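Long-range contacts in uncharacterized conserved protein YndB, AHSA1/START domain (Micromonospora chersina, PDB 6V04), which is of unknown function but, as a START/Bet v1-like protein encoded in the dynemicin biosynthetic locus, probably takes part in making that enediyne: residues A[81-89]-A[148-156]; A[110-118]-A[230-238]. All blocks are in the same frame, centred on the assembly; numbering follows the deposited sequence.

Contact 1: A[81-89]-A[148-156]. With MG (magnesium ion), chain C.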
ATOM      1  N   TRP A  81       0.442  11.954   2.939  1.00 22.14           N
ATOM      2  CA  TRP A  81       1.132  10.711   3.248  1.00 21.80           C
ATOM      3  C   TRP A  81       1.724  10.076   1.999  1.00 23.39           C
ATOM      4  O   TRP A  81       1.410  10.440   0.862  1.00 23.64           O
ATOM      5  CB  TRP A  81       0.204   9.762   4.011  1.00 23.03           C
ATOM      6  CG  TRP A  81      -0.938   9.078   3.299  1.00 20.87           C
ATOM      7  CD1 TRP A  81      -1.215   9.036   1.972  1.00 21.05           C
ATOM      8  CD2 TRP A  81      -1.948   8.296   3.943  1.00 22.16           C
ATOM      9  NE1 TRP A  81      -2.351   8.294   1.744  1.00 22.90           N
ATOM     10  CE2 TRP A  81      -2.811   7.817   2.944  1.00 22.39           C
ATOM     11  CE3 TRP A  81      -2.195   7.948   5.276  1.00 24.20           C
ATOM     12  CZ2 TRP A  81      -3.912   7.005   3.231  1.00 23.64           C
ATOM     13  CZ3 TRP A  81      -3.290   7.146   5.561  1.00 23.72           C
ATOM     14  CH2 TRP A  81      -4.126   6.676   4.549  1.00 25.07           C
ATOM     15  N   SER A  82       2.611   9.104   2.250  1.00 22.67           N
ATOM     16  CA  SER A  82       3.390   8.424   1.224  1.00 22.06           C
ATOM     17  C   SER A  82       3.350   6.932   1.513  1.00 21.81           C
ATOM     18  O   SER A  82       3.848   6.493   2.560  1.00 23.09           O
ATOM     19  CB  SER A  82       4.835   8.928   1.221  1.00 24.40           C
ATOM     20  OG  SER A  82       5.662   8.137   0.386  1.00 27.46           O
ATOM     21  N   PHE A  83       2.778   6.156   0.590  1.00 21.61           N
ATOM     22  CA  PHE A  83       2.632   4.717   0.815  1.00 19.68           C
ATOM     23  C   PHE A  83       3.988   4.030   0.776  1.00 21.75           C
ATOM     24  O   PHE A  83       4.772   4.201  -0.162  1.00 22.92           O
ATOM     25  CB  PHE A  83       1.698   4.102  -0.221  1.00 21.45           C
ATOM     26  CG  PHE A  83       1.340   2.670   0.050  1.00 21.73           C
ATOM     27  CD1 PHE A  83       0.878   2.278   1.288  1.00 22.61           C
ATOM     28  CD2 PHE A  83       1.421   1.736  -0.962  1.00 22.34           C
ATOM     29  CE1 PHE A  83       0.548   0.951   1.521  1.00 22.67           C
ATOM     30  CE2 PHE A  83       1.092   0.417  -0.719  1.00 23.23           C
ATOM     31  CZ  PHE A  83       0.632   0.044   0.493  1.00 21.54           C
ATOM     32  N   LEU A  84       4.249   3.227   1.798  1.00 21.82           N
ATOM     33  CA  LEU A  84       5.511   2.507   1.975  1.00 22.97           C
ATOM     34  C   LEU A  84       6.699   3.454   2.062  1.00 24.66           C
ATOM     35  O   LEU A  84       7.853   3.030   1.907  1.00 25.18           O
ATOM     36  CB  LEU A  84       5.733   1.474   0.858  1.00 23.46           C
ATOM     37  CG  LEU A  84       4.592   0.491   0.629  1.00 21.43           C
ATOM     38  CD1 LEU A  84       4.901  -0.349  -0.613  1.00 24.32           C
ATOM     39  CD2 LEU A  84       4.367  -0.380   1.836  1.00 25.30           C
ATOM     40  N   GLY A  85       6.439   4.746   2.305  1.00 24.68           N
ATOM     41  CA  GLY A  85       7.486   5.734   2.360  1.00 26.09           C
ATOM     42  C   GLY A  85       8.081   6.121   1.026  1.00 27.22           C
ATOM     43  O   GLY A  85       8.940   7.005   0.989  1.00 31.95           O
ATOM     44  N   VAL A  86       7.642   5.503  -0.066  1.00 26.01           N
ATOM     45  CA  VAL A  86       8.208   5.763  -1.382  1.00 27.18           C
ATOM     46  C   VAL A  86       7.181   6.273  -2.374  1.00 26.95           C
ATOM     47  O   VAL A  86       7.574   6.844  -3.400  1.00 28.96           O
ATOM     48  CB  VAL A  86       8.898   4.502  -1.945  1.00 31.39           C
ATOM     49  CG1 VAL A  86       9.924   4.013  -0.968  1.00 35.38           C
ATOM     50  CG2 VAL A  86       7.881   3.398  -2.262  1.00 30.57           C
ATOM     51  N   GLY A  87       5.888   6.080  -2.126  1.00 25.04           N
ATOM     52  CA  GLY A  87       4.865   6.520  -3.045  1.00 27.11           C
ATOM     53  C   GLY A  87       4.734   8.025  -3.115  1.00 26.38           C
ATOM     54  O   GLY A  87       5.196   8.772  -2.242  1.00 26.35           O
ATOM     55  N   PRO A  88       4.088   8.504  -4.171  1.00 25.57           N
ATOM     56  CA  PRO A  88       3.902   9.949  -4.316  1.00 26.98           C
ATOM     57  C   PRO A  88       3.043  10.504  -3.191  1.00 26.43           C
ATOM     58  O   PRO A  88       2.176   9.817  -2.648  1.00 26.42           O
ATOM     59  CB  PRO A  88       3.213  10.087  -5.679  1.00 29.57           C
ATOM     60  CG  PRO A  88       2.523   8.774  -5.875  1.00 26.83           C
ATOM     61  CD  PRO A  88       3.417   7.741  -5.233  1.00 25.90           C
ATOM     62  N   GLU A  89       3.285  11.772  -2.855  1.00 25.66           N
ATOM     63  CA  GLU A  89       2.559  12.393  -1.760  1.00 23.23           C
ATOM     64  C   GLU A  89       1.099  12.603  -2.133  1.00 27.19           C
ATOM     65  O   GLU A  89       0.788  13.230  -3.159  1.00 27.84           O
ATOM     66  CB  GLU A  89       3.203  13.724  -1.380  1.00 31.41           C
ATOM     67  CG  GLU A  89       2.550  14.392  -0.184  1.00 34.55           C
ATOM     68  CD  GLU A  89       3.262  15.656   0.236  1.00 38.87           C
ATOM     69  OE1 GLU A  89       3.098  16.691  -0.448  1.00 39.78           O
ATOM     70  OE2 GLU A  89       3.994  15.604   1.246  1.00 42.13           O
ATOM     71  N   ARG A 148      -3.314  -8.062   4.258  1.00 21.86           N
ATOM     72  CA  ARG A 148      -3.937  -7.844   2.959  1.00 21.91           C
ATOM     73  C   ARG A 148      -3.470  -8.888   1.949  1.00 21.93           C
ATOM     74  O   ARG A 148      -2.269  -9.151   1.812  1.00 21.31           O
ATOM     75  CB  ARG A 148      -3.609  -6.433   2.489  1.00 23.89           C
ATOM     76  CG  ARG A 148      -4.375  -5.992   1.261  1.00 23.10           C
ATOM     77  CD  ARG A 148      -4.395  -4.489   1.121  1.00 24.91           C
ATOM     78  NE  ARG A 148      -3.079  -3.949   0.844  1.00 24.86           N
ATOM     79  CZ  ARG A 148      -2.612  -3.681  -0.374  1.00 25.49           C
ATOM     80  NH1 ARG A 148      -1.398  -3.185  -0.511  1.00 26.16           N
ATOM     81  NH2 ARG A 148      -3.350  -3.907  -1.459  1.00 27.88           N
ATOM     82  N   GLN A 149      -4.424  -9.447   1.197  1.00 22.13           N
ATOM     83  CA  GLN A 149      -4.113 -10.611   0.376  1.00 21.97           C
ATOM     84  C   GLN A 149      -3.185 -10.315  -0.790  1.00 23.96           C
ATOM     85  O   GLN A 149      -2.568 -11.252  -1.309  1.00 24.70           O
ATOM     86  CB  GLN A 149      -5.391 -11.248  -0.155  1.00 21.44           C
ATOM     87  CG  GLN A 149      -6.177 -10.406  -1.140  1.00 22.84           C
ATOM     88  CD  GLN A 149      -7.560 -10.980  -1.398  1.00 24.99           C
ATOM     89  OE1 GLN A 149      -8.355 -11.174  -0.471  1.00 25.54           O
ATOM     90  NE2 GLN A 149      -7.853 -11.262  -2.658  1.00 31.20           N
ATOM     91  N   GLU A 150      -3.085  -9.069  -1.247  1.00 23.64           N
ATOM     92  CA  GLU A 150      -2.209  -8.717  -2.358  1.00 22.55           C
ATOM     93  C   GLU A 150      -1.228  -7.646  -1.912  1.00 20.41           C
ATOM     94  O   GLU A 150      -1.498  -6.897  -0.961  1.00 21.16           O
ATOM     95  CB  GLU A 150      -2.996  -8.234  -3.585  1.00 30.93           C
ATOM     96  CG  GLU A 150      -4.130  -7.287  -3.294  1.00 39.02           C
ATOM     97  CD  GLU A 150      -5.030  -7.121  -4.500  1.00 74.17           C
ATOM     98  OE1 GLU A 150      -4.565  -6.550  -5.508  1.00 72.10           O
ATOM     99  OE2 GLU A 150      -6.187  -7.590  -4.451  1.00 76.11           O
ATOM    100  N   ILE A 151      -0.045  -7.653  -2.546  1.00 20.37           N
ATOM    101  CA  ILE A 151       0.997  -6.647  -2.366  1.00 20.95           C
ATOM    102  C   ILE A 151       0.930  -5.693  -3.542  1.00 21.18           C
ATOM    103  O   ILE A 151       0.816  -6.132  -4.695  1.00 22.41           O
ATOM    104  CB  ILE A 151       2.397  -7.279  -2.301  1.00 20.18           C
ATOM    105  CG1 ILE A 151       2.503  -8.224  -1.110  1.00 20.64           C
ATOM    106  CG2 ILE A 151       3.472  -6.216  -2.229  1.00 22.39           C
ATOM    107  CD1 ILE A 151       3.763  -9.069  -1.137  1.00 23.05           C
ATOM    108  N   ASP A 152       1.031  -4.391  -3.274  1.00 22.54           N
ATOM    109  CA  ASP A 152       1.219  -3.444  -4.366  1.00 21.93           C
ATOM    110  C   ASP A 152       2.016  -2.260  -3.844  1.00 23.43           C
ATOM    111  O   ASP A 152       2.226  -2.092  -2.642  1.00 25.79           O
ATOM    112  CB  ASP A 152      -0.106  -3.024  -4.990  1.00 26.02           C
ATOM    113  CG  ASP A 152      -1.159  -2.735  -3.983  1.00 29.70           C
ATOM    114  OD1 ASP A 152      -0.875  -1.948  -3.064  1.00 31.98           O
ATOM    115  OD2 ASP A 152      -2.270  -3.298  -4.117  1.00 37.23           O
ATOM    116  N   GLY A 153       2.507  -1.462  -4.769  1.00 22.73           N
ATOM    117  CA  GLY A 153       3.249  -0.281  -4.401  1.00 23.41           C
ATOM    118  C   GLY A 153       3.612   0.453  -5.666  1.00 23.32           C
ATOM    119  O   GLY A 153       3.519  -0.092  -6.773  1.00 23.72           O
ATOM    120  N   SER A 154       4.045   1.698  -5.492  1.00 24.47           N
ATOM    121  CA  SER A 154       4.497   2.481  -6.626  1.00 22.89           C
ATOM    122  C   SER A 154       5.518   3.515  -6.183  1.00 23.97           C
ATOM    123  O   SER A 154       5.601   3.886  -5.007  1.00 25.03           O
ATOM    124  CB  SER A 154       3.338   3.190  -7.334  1.00 25.73           C
ATOM    125  OG  SER A 154       2.932   4.338  -6.608  1.00 29.63           O
ATOM    126  N   VAL A 155       6.280   3.998  -7.159  1.00 23.95           N
ATOM    127  CA  VAL A 155       7.210   5.098  -6.951  1.00 24.42           C
ATOM    128  C   VAL A 155       7.278   5.890  -8.247  1.00 27.04           C
ATOM    129  O   VAL A 155       7.241   5.319  -9.337  1.00 26.78           O
ATOM    130  CB  VAL A 155       8.591   4.568  -6.505  1.00 24.02           C
ATOM    131  CG1 VAL A 155       9.216   3.688  -7.589  1.00 27.08           C
ATOM    132  CG2 VAL A 155       9.507   5.710  -6.132  1.00 28.35           C
ATOM    133  N   VAL A 156       7.339   7.206  -8.134  1.00 27.20           N
ATOM    134  CA  VAL A 156       7.453   8.058  -9.309  1.00 27.08           C
ATOM    135  C   VAL A 156       8.921   8.300  -9.585  1.00 32.35           C
ATOM    136  O   VAL A 156       9.663   8.772  -8.713  1.00 32.44           O
ATOM    137  CB  VAL A 156       6.700   9.382  -9.119  1.00 26.95           C
ATOM    138  CG1 VAL A 156       6.930  10.290 -10.331  1.00 30.11           C
ATOM    139  CG2 VAL A 156       5.223   9.100  -8.936  1.00 28.95           C
TER
HETATM  140 MG    MG C 302     -10.259 -11.818  -0.077  1.00 23.13          MG
HETATM  141  O   HOH W   1       4.094   3.231  -2.859  1.00 25.52           O
HETATM  142  O   HOH W   2       6.983   8.469  -5.622  1.00 30.49           O

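Contact 2: A[110-118]-A[230-238]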
ATOM      1  N   SER A 110      -6.348  13.021  -2.835  1.00 24.45           N
ATOM      2  CA  SER A 110      -5.928  13.470  -4.148  1.00 24.22           C
ATOM      3  C   SER A 110      -4.414  13.403  -4.284  1.00 25.30           C
ATOM      4  O   SER A 110      -3.669  13.433  -3.297  1.00 27.30           O
ATOM      5  CB  SER A 110      -6.431  14.896  -4.435  1.00 29.25           C
ATOM      6  OG  SER A 110      -6.025  15.789  -3.421  1.00 31.36           O
ATOM      7  N   CYS A 111      -3.980  13.253  -5.520  1.00 25.16           N
ATOM      8  CA  CYS A 111      -2.575  13.171  -5.851  1.00 26.51           C
ATOM      9  C   CYS A 111      -2.384  13.598  -7.298  1.00 28.68           C
ATOM     10  O   CYS A 111      -2.907  12.947  -8.209  1.00 28.31           O
ATOM     11  CB  CYS A 111      -2.060  11.749  -5.632  1.00 26.37           C
ATOM     12  SG  CYS A 111      -0.301  11.550  -6.025  1.00 29.79           S
ATOM     13  N   PRO A 112      -1.666  14.689  -7.555  1.00 28.09           N
ATOM     14  CA  PRO A 112      -1.527  15.169  -8.935  1.00 34.65           C
ATOM     15  C   PRO A 112      -0.903  14.111  -9.832  1.00 34.14           C
ATOM     16  O   PRO A 112       0.103  13.490  -9.477  1.00 32.38           O
ATOM     17  CB  PRO A 112      -0.622  16.399  -8.792  1.00 35.56           C
ATOM     18  CG  PRO A 112      -0.770  16.828  -7.376  1.00 34.99           C
ATOM     19  CD  PRO A 112      -0.976  15.558  -6.587  1.00 27.59           C
ATOM     20  N   GLY A 113      -1.536  13.879 -10.978  1.00 32.13           N
ATOM     21  CA  GLY A 113      -1.041  12.932 -11.954  1.00 33.60           C
ATOM     22  C   GLY A 113      -1.322  11.481 -11.637  1.00 38.72           C
ATOM     23  O   GLY A 113      -0.756  10.599 -12.292  1.00 39.96           O
ATOM     24  N   ARG A 114      -2.178  11.206 -10.665  1.00 32.37           N
ATOM     25  CA  ARG A 114      -2.491   9.833 -10.300  1.00 32.72           C
ATOM     26  C   ARG A 114      -2.969   9.054 -11.522  1.00 39.80           C
ATOM     27  O   ARG A 114      -3.919   9.485 -12.187  1.00 43.18           O
ATOM     28  CB  ARG A 114      -3.579   9.825  -9.232  1.00 33.14           C
ATOM     29  CG  ARG A 114      -4.114   8.453  -8.875  1.00 35.73           C
ATOM     30  CD  ARG A 114      -5.042   8.588  -7.695  1.00 36.23           C
ATOM     31  NE  ARG A 114      -4.288   8.687  -6.455  1.00 33.17           N
ATOM     32  CZ  ARG A 114      -4.711   9.282  -5.344  1.00 29.03           C
ATOM     33  NH1 ARG A 114      -3.934   9.262  -4.269  1.00 31.11           N
ATOM     34  NH2 ARG A 114      -5.887   9.899  -5.299  1.00 29.90           N
ATOM     35  N   PRO A 115      -2.369   7.903 -11.833  1.00 38.42           N
ATOM     36  CA  PRO A 115      -2.880   7.100 -12.951  1.00 48.66           C
ATOM     37  C   PRO A 115      -4.345   6.740 -12.748  1.00 41.15           C
ATOM     38  O   PRO A 115      -4.770   6.376 -11.651  1.00 40.40           O
ATOM     39  CB  PRO A 115      -1.987   5.854 -12.933  1.00 44.77           C
ATOM     40  CG  PRO A 115      -0.742   6.284 -12.244  1.00 47.24           C
ATOM     41  CD  PRO A 115      -1.174   7.293 -11.223  1.00 45.75           C
ATOM     42  N   GLY A 116      -5.124   6.849 -13.826  1.00 51.77           N
ATOM     43  CA  GLY A 116      -6.507   6.416 -13.754  1.00 48.45           C
ATOM     44  C   GLY A 116      -6.633   4.974 -13.316  1.00 37.66           C
ATOM     45  O   GLY A 116      -7.610   4.600 -12.657  1.00 43.62           O
ATOM     46  N   SER A 117      -5.630   4.152 -13.636  1.00 47.68           N
ATOM     47  CA  SER A 117      -5.649   2.746 -13.255  1.00 53.36           C
ATOM     48  C   SER A 117      -5.609   2.550 -11.745  1.00 52.02           C
ATOM     49  O   SER A 117      -5.968   1.470 -11.266  1.00 55.50           O
ATOM     50  CB  SER A 117      -4.466   2.017 -13.897  1.00 58.44           C
ATOM     51  OG  SER A 117      -3.231   2.539 -13.434  1.00 58.13           O
ATOM     52  N   GLU A 118      -5.178   3.563 -10.986  1.00 40.79           N
ATOM     53  CA  GLU A 118      -5.101   3.476  -9.535  1.00 43.68           C
ATOM     54  C   GLU A 118      -6.383   3.897  -8.838  1.00 37.36           C
ATOM     55  O   GLU A 118      -6.600   3.510  -7.686  1.00 38.35           O
ATOM     56  CB  GLU A 118      -3.971   4.368  -9.008  1.00 48.52           C
ATOM     57  CG  GLU A 118      -2.677   3.652  -8.697  1.00 79.81           C
ATOM     58  CD  GLU A 118      -1.646   4.586  -8.085  1.00 92.11           C
ATOM     59  OE1 GLU A 118      -1.908   5.123  -6.987  1.00 91.61           O
ATOM     60  OE2 GLU A 118      -0.584   4.796  -8.709  1.00 94.87           O
ATOM     61  N   GLU A 230       4.141   3.710 -16.205  1.00 26.87           N
ATOM     62  CA  GLU A 230       3.185   4.581 -16.874  1.00 27.37           C
ATOM     63  C   GLU A 230       3.813   5.961 -16.994  1.00 27.86           C
ATOM     64  O   GLU A 230       4.187   6.552 -15.965  1.00 31.18           O
ATOM     65  CB  GLU A 230       1.864   4.660 -16.106  1.00 30.16           C
ATOM     66  CG  GLU A 230       0.886   5.629 -16.740  1.00 35.19           C
ATOM     67  CD  GLU A 230      -0.547   5.444 -16.276  1.00 55.60           C
ATOM     68  OE1 GLU A 230      -0.909   4.322 -15.865  1.00 67.01           O
ATOM     69  OE2 GLU A 230      -1.315   6.429 -16.325  1.00 65.82           O
ATOM     70  N   PRO A 231       3.951   6.524 -18.190  1.00 30.32           N
ATOM     71  CA  PRO A 231       4.583   7.838 -18.304  1.00 30.98           C
ATOM     72  C   PRO A 231       3.643   8.952 -17.882  1.00 32.11           C
ATOM     73  O   PRO A 231       2.417   8.828 -17.953  1.00 34.42           O
ATOM     74  CB  PRO A 231       4.934   7.940 -19.793  1.00 39.71           C
ATOM     75  CG  PRO A 231       4.024   6.991 -20.480  1.00 44.48           C
ATOM     76  CD  PRO A 231       3.641   5.928 -19.502  1.00 32.69           C
ATOM     77  N   GLY A 232       4.245  10.047 -17.428  1.00 33.57           N
ATOM     78  CA  GLY A 232       3.487  11.219 -17.037  1.00 34.80           C
ATOM     79  C   GLY A 232       4.363  12.449 -16.988  1.00 37.53           C
ATOM     80  O   GLY A 232       5.591  12.357 -16.920  1.00 36.62           O
ATOM     81  N   GLU A 233       3.713  13.617 -17.050  1.00 37.48           N
ATOM     82  CA  GLU A 233       4.437  14.872 -16.869  1.00 42.56           C
ATOM     83  C   GLU A 233       5.168  14.898 -15.536  1.00 42.50           C
ATOM     84  O   GLU A 233       6.261  15.466 -15.437  1.00 41.16           O
ATOM     85  CB  GLU A 233       3.480  16.070 -16.950  1.00 51.17           C
ATOM     86  CG  GLU A 233       2.877  16.319 -18.318  1.00 76.10           C
ATOM     87  CD  GLU A 233       1.965  17.534 -18.331  1.00 89.04           C
ATOM     88  OE1 GLU A 233       2.047  18.350 -17.387  1.00 84.40           O
ATOM     89  OE2 GLU A 233       1.169  17.674 -19.286  1.00 84.97           O
ATOM     90  N   ARG A 234       4.590  14.278 -14.509  1.00 35.83           N
ATOM     91  CA  ARG A 234       5.187  14.276 -13.180  1.00 33.78           C
ATOM     92  C   ARG A 234       6.396  13.357 -13.079  1.00 34.85           C
ATOM     93  O   ARG A 234       7.103  13.413 -12.065  1.00 36.51           O
ATOM     94  CB  ARG A 234       4.156  13.844 -12.141  1.00 32.70           C
ATOM     95  CG  ARG A 234       3.852  12.328 -12.145  1.00 34.40           C
ATOM     96  CD  ARG A 234       2.760  11.988 -11.152  1.00 31.96           C
ATOM     97  NE  ARG A 234       2.580  10.542 -11.005  1.00 30.79           N
ATOM     98  CZ  ARG A 234       1.806   9.972 -10.091  1.00 31.41           C
ATOM     99  NH1 ARG A 234       1.129  10.711  -9.219  1.00 33.23           N
ATOM    100  NH2 ARG A 234       1.726   8.641 -10.019  1.00 31.83           N
ATOM    101  N   GLY A 235       6.621  12.510 -14.077  1.00 32.74           N
ATOM    102  CA  GLY A 235       7.567  11.413 -14.008  1.00 34.53           C
ATOM    103  C   GLY A 235       6.918  10.109 -14.418  1.00 37.05           C
ATOM    104  O   GLY A 235       5.727  10.042 -14.714  1.00 32.96           O
ATOM    105  N   ARG A 236       7.735   9.048 -14.434  1.00 33.89           N
ATOM    106  CA  ARG A 236       7.271   7.714 -14.792  1.00 29.36           C
ATOM    107  C   ARG A 236       6.884   6.989 -13.517  1.00 30.00           C
ATOM    108  O   ARG A 236       7.694   6.891 -12.593  1.00 33.71           O
ATOM    109  CB  ARG A 236       8.348   6.908 -15.523  1.00 32.88           C
ATOM    110  CG  ARG A 236       8.463   7.233 -16.998  1.00 58.98           C
ATOM    111  CD  ARG A 236       9.334   6.216 -17.715  1.00 67.37           C
ATOM    112  NE  ARG A 236      10.742   6.591 -17.693  1.00 67.12           N
ATOM    113  CZ  ARG A 236      11.292   7.464 -18.530  1.00 73.90           C
ATOM    114  NH1 ARG A 236      10.550   8.065 -19.452  1.00 78.03           N
ATOM    115  NH2 ARG A 236      12.583   7.743 -18.440  1.00 75.89           N
ATOM    116  N   THR A 237       5.659   6.483 -13.460  1.00 27.99           N
ATOM    117  CA  THR A 237       5.226   5.750 -12.278  1.00 25.87           C
ATOM    118  C   THR A 237       5.562   4.280 -12.466  1.00 26.17           C
ATOM    119  O   THR A 237       5.046   3.625 -13.377  1.00 26.58           O
ATOM    120  CB  THR A 237       3.734   5.927 -12.013  1.00 26.11           C
ATOM    121  OG1 THR A 237       3.453   7.309 -11.791  1.00 28.47           O
ATOM    122  CG2 THR A 237       3.314   5.129 -10.786  1.00 25.34           C
ATOM    123  N   LEU A 238       6.448   3.770 -11.612  1.00 26.34           N
ATOM    124  CA  LEU A 238       6.791   2.360 -11.565  1.00 27.67           C
ATOM    125  C   LEU A 238       5.914   1.703 -10.515  1.00 23.93           C
ATOM    126  O   LEU A 238       5.947   2.101  -9.349  1.00 24.41           O
ATOM    127  CB  LEU A 238       8.263   2.213 -11.211  1.00 26.14           C
ATOM    128  CG  LEU A 238       8.720   0.797 -10.898  1.00 24.74           C
ATOM    129  CD1 LEU A 238       8.593  -0.083 -12.120  1.00 26.64           C
ATOM    130  CD2 LEU A 238      10.158   0.812 -10.385  1.00 29.39           C
TER
HETATM  131  O   HOH W   3      -3.558   7.820 -16.304  1.00 50.04           O
HETATM  132  O   HOH W   4      -3.818   4.569 -16.046  1.00 56.35           O

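Contact 1: A[81-89]-A[148-156]
Gly87 and Val155 bring the backbones together, CA to CA 4.8 Å, where the loop after strand 76-83 runs past the outermost strand 151-157 of the second sheet. Two waters bridge the gap: one donates to Phe83 O and accepts from Ser154 N, the other does the same for Val86 O and Val156 N. Beside them Gly87 CA makes a C-H...O contact of 3.4 Å to Ser154 O. The Phe83 ring, with CG anti to the backbone N (chi1 -172°), presents its CE2 edge to Asp152 O at 3.4 Å, while Leu84 CG lies over one of its faces. Near CZ of this ring, the Arg148 guanidinium grips the Asp152 carboxylate end-on: NH2 meets OD2 at 2.9 Å in a straight bond, NH1 meets OD1 at 2.9 Å from above the carboxylate plane. Next to Arg148, Gln149 OE1 binds a magnesium ion at 2.0 Å. At the other end of the strand the Pro88 and Val156 side chains cross at about a right angle, CB to CG2 4.0 Å. Here loop and strand meet through water, small apolar contacts and one weak C-H...O contact, while an Arg148-Asp62 salt bridge adds a charged link between the halves.

Contact 2: A[110-118]-A[230-238]
Arg234 carries the contact, reaching out of the 231-235 hairpin loop to the type II turn from Cys111 to Arg114. From CB the chain leaves with CG between the backbone N and the carbonyl carbon (chi1 75°), then runs extended to NE. CD passes 3.5 Å from Pro112 O and lies alongside Gly113, where a side chain would clash with it. The guanidinium settles with one face under Gly113 O, 3.4 Å from CZ. NH1 bonds to Pro112 O (3.0 Å, N-H...O 144°), with Cys111 SG also near the plane, 3.6 Å from NH1. NH2 touches Pro115 CD at 3.4 Å. Arg234 NH2 also donates nearly straight (168°) to Thr237 OG1 of its own hairpin at 2.8 Å, which fixes the rotation of the group. Pro115 CB rests 3.5 Å from Glu230 OE1, and this carboxylate reaches Gly116 N and Ser117 N through one water each. An alanine in place of Arg234 would probably leave Pro112 O and Thr237 OG1 without this donor and open a gap between turn and hairpin. Thus the start of helix 116-139, the long C-terminal helix of the first helix-grip unit, abuts a hairpin of the second, in keeping with two START/Bet v1-like halves packed side by side.

How the contacts relate
Contacts 1 and 2 lie along one seam between the two halves of the chain, their centres about 13 Å apart. Strands 151-157 and 236-243 are antiparallel neighbours in the second sheet, and Val155 O to Leu238 N, at 2.9 Å, is a probable hydrogen bond between them. On the first half, Glu89 O packs 3.5 Å from Cys111 SG, so the loop of contact 1 and the turn of contact 2 also touch. Val156 CG1 packs 3.6 Å from Arg234 O, where the strand meets the hairpin loop. Helix 116-139 is followed in the chain by strand 151-157 of contact 1. The magnesium ion is bound at the Gln149 end of contact 1; contact 2 lies away from it.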